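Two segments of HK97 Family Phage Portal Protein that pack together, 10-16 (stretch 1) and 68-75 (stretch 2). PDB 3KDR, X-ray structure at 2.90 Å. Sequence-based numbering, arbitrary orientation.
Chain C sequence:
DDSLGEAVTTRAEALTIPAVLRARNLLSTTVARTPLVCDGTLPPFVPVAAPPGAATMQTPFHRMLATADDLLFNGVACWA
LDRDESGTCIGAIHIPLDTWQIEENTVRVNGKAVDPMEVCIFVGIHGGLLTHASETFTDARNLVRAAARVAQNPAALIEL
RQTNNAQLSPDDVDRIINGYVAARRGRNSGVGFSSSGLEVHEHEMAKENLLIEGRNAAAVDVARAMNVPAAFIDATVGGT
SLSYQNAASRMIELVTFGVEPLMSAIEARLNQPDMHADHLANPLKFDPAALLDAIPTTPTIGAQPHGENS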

ATOM      1  N   THR C  10     -17.222  16.668 -37.972  1.00  2.09           N
ATOM      2  CA  THR C  10     -17.183  18.106 -38.064  1.00  2.00           C
ATOM      3  C   THR C  10     -16.541  18.675 -36.833  1.00  2.18           C
ATOM      4  O   THR C  10     -16.463  18.024 -35.781  1.00  2.27           O
ATOM      5  CB  THR C  10     -18.575  18.707 -38.297  1.00  2.00           C
ATOM      6  OG1 THR C  10     -19.370  18.658 -37.116  1.00  2.00           O
ATOM      7  CG2 THR C  10     -19.267  17.966 -39.379  1.00  2.00           C
ATOM      8  N   ARG C  11     -16.062  19.903 -36.965  1.00  2.91           N
ATOM      9  CA  ARG C  11     -15.375  20.575 -35.856  1.00  2.94           C
ATOM     10  C   ARG C  11     -16.316  20.789 -34.683  1.00  2.62           C
ATOM     11  O   ARG C  11     -15.920  20.691 -33.535  1.00  2.57           O
ATOM     12  CB  ARG C  11     -14.859  21.908 -36.305  1.00  2.76           C
ATOM     13  CG  ARG C  11     -14.128  22.643 -35.252  1.00  4.18           C
ATOM     14  CD  ARG C  11     -13.929  24.056 -35.696  1.00  7.26           C
ATOM     15  NE  ARG C  11     -13.029  24.132 -36.851  1.00 10.11           N
ATOM     16  CZ  ARG C  11     -12.390  25.232 -37.231  1.00  9.02           C
ATOM     17  NH1 ARG C  11     -12.539  26.364 -36.568  1.00  8.24           N
ATOM     18  NH2 ARG C  11     -11.577  25.190 -38.259  1.00  9.22           N
ATOM     19  N   ALA C  12     -17.568  21.069 -34.999  1.00  2.50           N
ATOM     20  CA  ALA C  12     -18.587  21.274 -34.006  1.00  2.46           C
ATOM     21  C   ALA C  12     -18.817  20.018 -33.211  1.00  3.64           C
ATOM     22  O   ALA C  12     -18.954  20.068 -31.989  1.00  4.51           O
ATOM     23  CB  ALA C  12     -19.840  21.705 -34.639  1.00  2.00           C
ATOM     24  N   GLU C  13     -18.873  18.876 -33.866  1.00  4.96           N
ATOM     25  CA  GLU C  13     -19.132  17.679 -33.115  1.00  6.43           C
ATOM     26  C   GLU C  13     -17.964  17.517 -32.095  1.00  6.78           C
ATOM     27  O   GLU C  13     -18.141  17.354 -30.914  1.00  5.46           O
ATOM     28  CB  GLU C  13     -19.281  16.474 -34.057  1.00  7.15           C
ATOM     29  CG  GLU C  13     -20.496  16.477 -35.044  1.00  9.50           C
ATOM     30  CD  GLU C  13     -20.286  15.629 -36.368  1.00 13.77           C
ATOM     31  OE1 GLU C  13     -19.120  15.331 -36.738  1.00 17.56           O
ATOM     32  OE2 GLU C  13     -21.263  15.281 -37.083  1.00 13.32           O
ATOM     33  N   ALA C  14     -16.750  17.637 -32.588  1.00  8.71           N
ATOM     34  CA  ALA C  14     -15.518  17.408 -31.792  1.00  9.26           C
ATOM     35  C   ALA C  14     -15.393  18.278 -30.591  1.00 10.17           C
ATOM     36  O   ALA C  14     -14.884  17.835 -29.542  1.00 10.09           O
ATOM     37  CB  ALA C  14     -14.300  17.646 -32.641  1.00  8.22           C
ATOM     38  N   LEU C  15     -15.805  19.532 -30.759  1.00 10.68           N
ATOM     39  CA  LEU C  15     -15.741  20.465 -29.688  1.00 11.21           C
ATOM     40  C   LEU C  15     -16.778  20.162 -28.619  1.00 12.41           C
ATOM     41  O   LEU C  15     -16.751  20.772 -27.558  1.00 14.91           O
ATOM     42  CB  LEU C  15     -15.918  21.862 -30.205  1.00 10.58           C
ATOM     43  CG  LEU C  15     -14.755  22.430 -31.005  1.00 10.06           C
ATOM     44  CD1 LEU C  15     -15.168  23.764 -31.594  1.00  5.99           C
ATOM     45  CD2 LEU C  15     -13.493  22.590 -30.188  1.00  6.41           C
ATOM     46  N   THR C  16     -17.691  19.238 -28.873  1.00 12.75           N
ATOM     47  CA  THR C  16     -18.598  18.834 -27.828  1.00 12.67           C
ATOM     48  C   THR C  16     -17.978  17.807 -26.946  1.00 12.53           C
ATOM     49  O   THR C  16     -18.597  17.412 -25.994  1.00 13.43           O
ATOM     50  CB  THR C  16     -19.925  18.237 -28.366  1.00 13.24           C
ATOM     51  OG1 THR C  16     -19.688  16.991 -29.075  1.00 15.30           O
ATOM     52  CG2 THR C  16     -20.646  19.246 -29.205  1.00  8.39           C
ATOM     53  N   ALA C  68      -5.236  29.230 -35.617  1.00 10.13           N
ATOM     54  CA  ALA C  68      -4.723  28.111 -34.875  1.00  9.83           C
ATOM     55  C   ALA C  68      -5.737  27.003 -34.972  1.00 10.15           C
ATOM     56  O   ALA C  68      -5.413  25.880 -35.186  1.00 10.46           O
ATOM     57  CB  ALA C  68      -4.501  28.506 -33.454  1.00  9.09           C
ATOM     58  N   ASP C  69      -6.992  27.347 -34.839  1.00 11.08           N
ATOM     59  CA  ASP C  69      -8.008  26.371 -34.884  1.00 12.03           C
ATOM     60  C   ASP C  69      -8.060  25.724 -36.218  1.00 13.27           C
ATOM     61  O   ASP C  69      -8.122  24.521 -36.300  1.00 13.42           O
ATOM     62  CB  ASP C  69      -9.318  27.034 -34.657  1.00 12.38           C
ATOM     63  CG  ASP C  69      -9.729  27.033 -33.230  1.00 14.25           C
ATOM     64  OD1 ASP C  69      -8.973  26.561 -32.339  1.00 16.77           O
ATOM     65  OD2 ASP C  69     -10.856  27.495 -32.995  1.00 15.68           O
ATOM     66  N   ASP C  70      -8.054  26.530 -37.272  1.00 14.70           N
ATOM     67  CA  ASP C  70      -8.112  25.991 -38.617  1.00 15.64           C
ATOM     68  C   ASP C  70      -6.993  24.972 -38.845  1.00 15.83           C
ATOM     69  O   ASP C  70      -7.167  23.888 -39.379  1.00 15.08           O
ATOM     70  CB  ASP C  70      -7.946  27.117 -39.615  1.00 16.14           C
ATOM     71  CG  ASP C  70      -9.249  27.642 -40.164  1.00 17.41           C
ATOM     72  OD1 ASP C  70      -9.159  28.582 -40.997  1.00 17.72           O
ATOM     73  OD2 ASP C  70     -10.332  27.144 -39.793  1.00 23.09           O
ATOM     74  N   LEU C  71      -5.820  25.347 -38.409  1.00 16.86           N
ATOM     75  CA  LEU C  71      -4.660  24.525 -38.647  1.00 17.53           C
ATOM     76  C   LEU C  71      -4.791  23.226 -37.931  1.00 17.27           C
ATOM     77  O   LEU C  71      -4.484  22.200 -38.457  1.00 18.14           O
ATOM     78  CB  LEU C  71      -3.421  25.247 -38.140  1.00 17.54           C
ATOM     79  CG  LEU C  71      -2.521  25.911 -39.166  1.00 18.31           C
ATOM     80  CD1 LEU C  71      -3.129  26.043 -40.547  1.00 19.32           C
ATOM     81  CD2 LEU C  71      -2.145  27.235 -38.607  1.00 18.17           C
ATOM     82  N   LEU C  72      -5.220  23.293 -36.695  1.00 16.91           N
ATOM     83  CA  LEU C  72      -5.317  22.131 -35.842  1.00 16.43           C
ATOM     84  C   LEU C  72      -6.276  21.072 -36.339  1.00 15.85           C
ATOM     85  O   LEU C  72      -5.935  19.913 -36.389  1.00 15.04           O
ATOM     86  CB  LEU C  72      -5.848  22.650 -34.553  1.00 16.67           C
ATOM     87  CG  LEU C  72      -5.799  21.861 -33.278  1.00 18.28           C
ATOM     88  CD1 LEU C  72      -4.405  21.427 -32.948  1.00 19.41           C
ATOM     89  CD2 LEU C  72      -6.283  22.832 -32.237  1.00 18.73           C
ATOM     90  N   PHE C  73      -7.498  21.504 -36.655  1.00 15.36           N
ATOM     91  CA  PHE C  73      -8.551  20.642 -37.152  1.00 14.93           C
ATOM     92  C   PHE C  73      -8.521  20.326 -38.608  1.00 15.74           C
ATOM     93  O   PHE C  73      -8.824  19.201 -38.981  1.00 15.98           O
ATOM     94  CB  PHE C  73      -9.889  21.269 -36.864  1.00 14.71           C
ATOM     95  CG  PHE C  73     -10.243  21.218 -35.444  1.00 14.06           C
ATOM     96  CD1 PHE C  73     -10.742  20.059 -34.903  1.00 11.97           C
ATOM     97  CD2 PHE C  73     -10.027  22.289 -34.624  1.00 14.62           C
ATOM     98  CE1 PHE C  73     -11.045  19.975 -33.594  1.00 10.42           C
ATOM     99  CE2 PHE C  73     -10.347  22.199 -33.289  1.00 14.15           C
ATOM    100  CZ  PHE C  73     -10.868  21.035 -32.785  1.00 11.27           C
ATOM    101  N   ASN C  74      -8.209  21.310 -39.450  1.00 16.43           N
ATOM    102  CA  ASN C  74      -8.287  21.108 -40.892  1.00 16.02           C
ATOM    103  C   ASN C  74      -6.962  21.078 -41.609  1.00 16.26           C
ATOM    104  O   ASN C  74      -6.892  20.713 -42.743  1.00 16.22           O
ATOM    105  CB  ASN C  74      -9.173  22.162 -41.460  1.00 15.88           C
ATOM    106  CG  ASN C  74     -10.581  21.824 -41.279  1.00 16.87           C
ATOM    107  OD1 ASN C  74     -11.119  21.056 -42.052  1.00 15.46           O
ATOM    108  ND2 ASN C  74     -11.204  22.353 -40.225  1.00 19.11           N
ATOM    109  N   GLY C  75      -5.888  21.460 -40.960  1.00 16.95           N
ATOM    110  CA  GLY C  75      -4.575  21.324 -41.607  1.00 17.30           C
ATOM    111  C   GLY C  75      -4.128  22.512 -42.445  1.00 17.40           C
ATOM    112  O   GLY C  75      -2.985  22.531 -42.918  1.00 17.36           O
TER

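Where do the charged groups meet? Arg11 supplies the one hydrogen bond between the two stretches, and it is also a salt bridge: NH2 of Arg11 donates to OD2 of Asp70 over 2.8 Å, with an N-H...acceptor angle of 154°. The carboxylate oxygen lies near the plane of the guanidinium, where the N-H bonds point. The CA-to-CB bond of Asp70 points away from stretch 1, yet the end of its side chain comes nearer and so reaches the arginine, while its OD1 is hydrogen-bonded elsewhere in the structure. Asp69 adds a second negative charge, but in the model, where the place of this oxygen is less certain, its OD2 stands 4.1 Å from Arg11 NH1 and well out of the guanidinium plane, so the attraction there is of charge alone.

How does one arginine reach so far along the other stretch? Its CA-to-CB bond points toward stretch 2, and chi1 and chi2 are both t, which extends the chain before chi3 turns to m. The side chain settles as a knob among Asp69, Asp70, Phe73 and Asn74, two pairs of neighbors about one turn apart in stretch 2. Over one face of the guanidinium lie CD2 of Phe73 and the backbone O of Asp69. At its edge Asn74 approaches, ND2 lying 3.5 Å from Arg11 NH2; both are donors, so this is a packing contact and not a hydrogen bond.

What does Phe73 contribute? Its CA-to-CB bond also points toward the other stretch, and its ring offers a broad surface to the aliphatic part of Arg11. CG of Arg11 sits 4.0 Å from the centroid of the Phe73 ring and only 6° off the normal, a CH-pi contact over the face. The ring also meets two small apolar contacts: CB of Ala14 is 4.1 Å from CE1 of Phe73, and CD2 of Leu15 is 4.0 Å from CZ of Phe73. Ala14 needs only its methyl to reach the ring, whereas Leu15 starts sideways and comes closer at its end.

What is buried, and which bonds within each stretch accompany the contact? The two sides together bury 279 Å², most of it on Arg11, which pairs an aliphatic stem with a charged end, and on Phe73, itself buried, with its flat apolar face. Thr10 caps the short helix carrying Arg11, its OG1 accepting from Glu13 N at 3.3 Å. In stretch 2, Phe73 N bonds to Asp69 O at 3.1 Å and Asn74 N to Asp70 O at 2.8 Å.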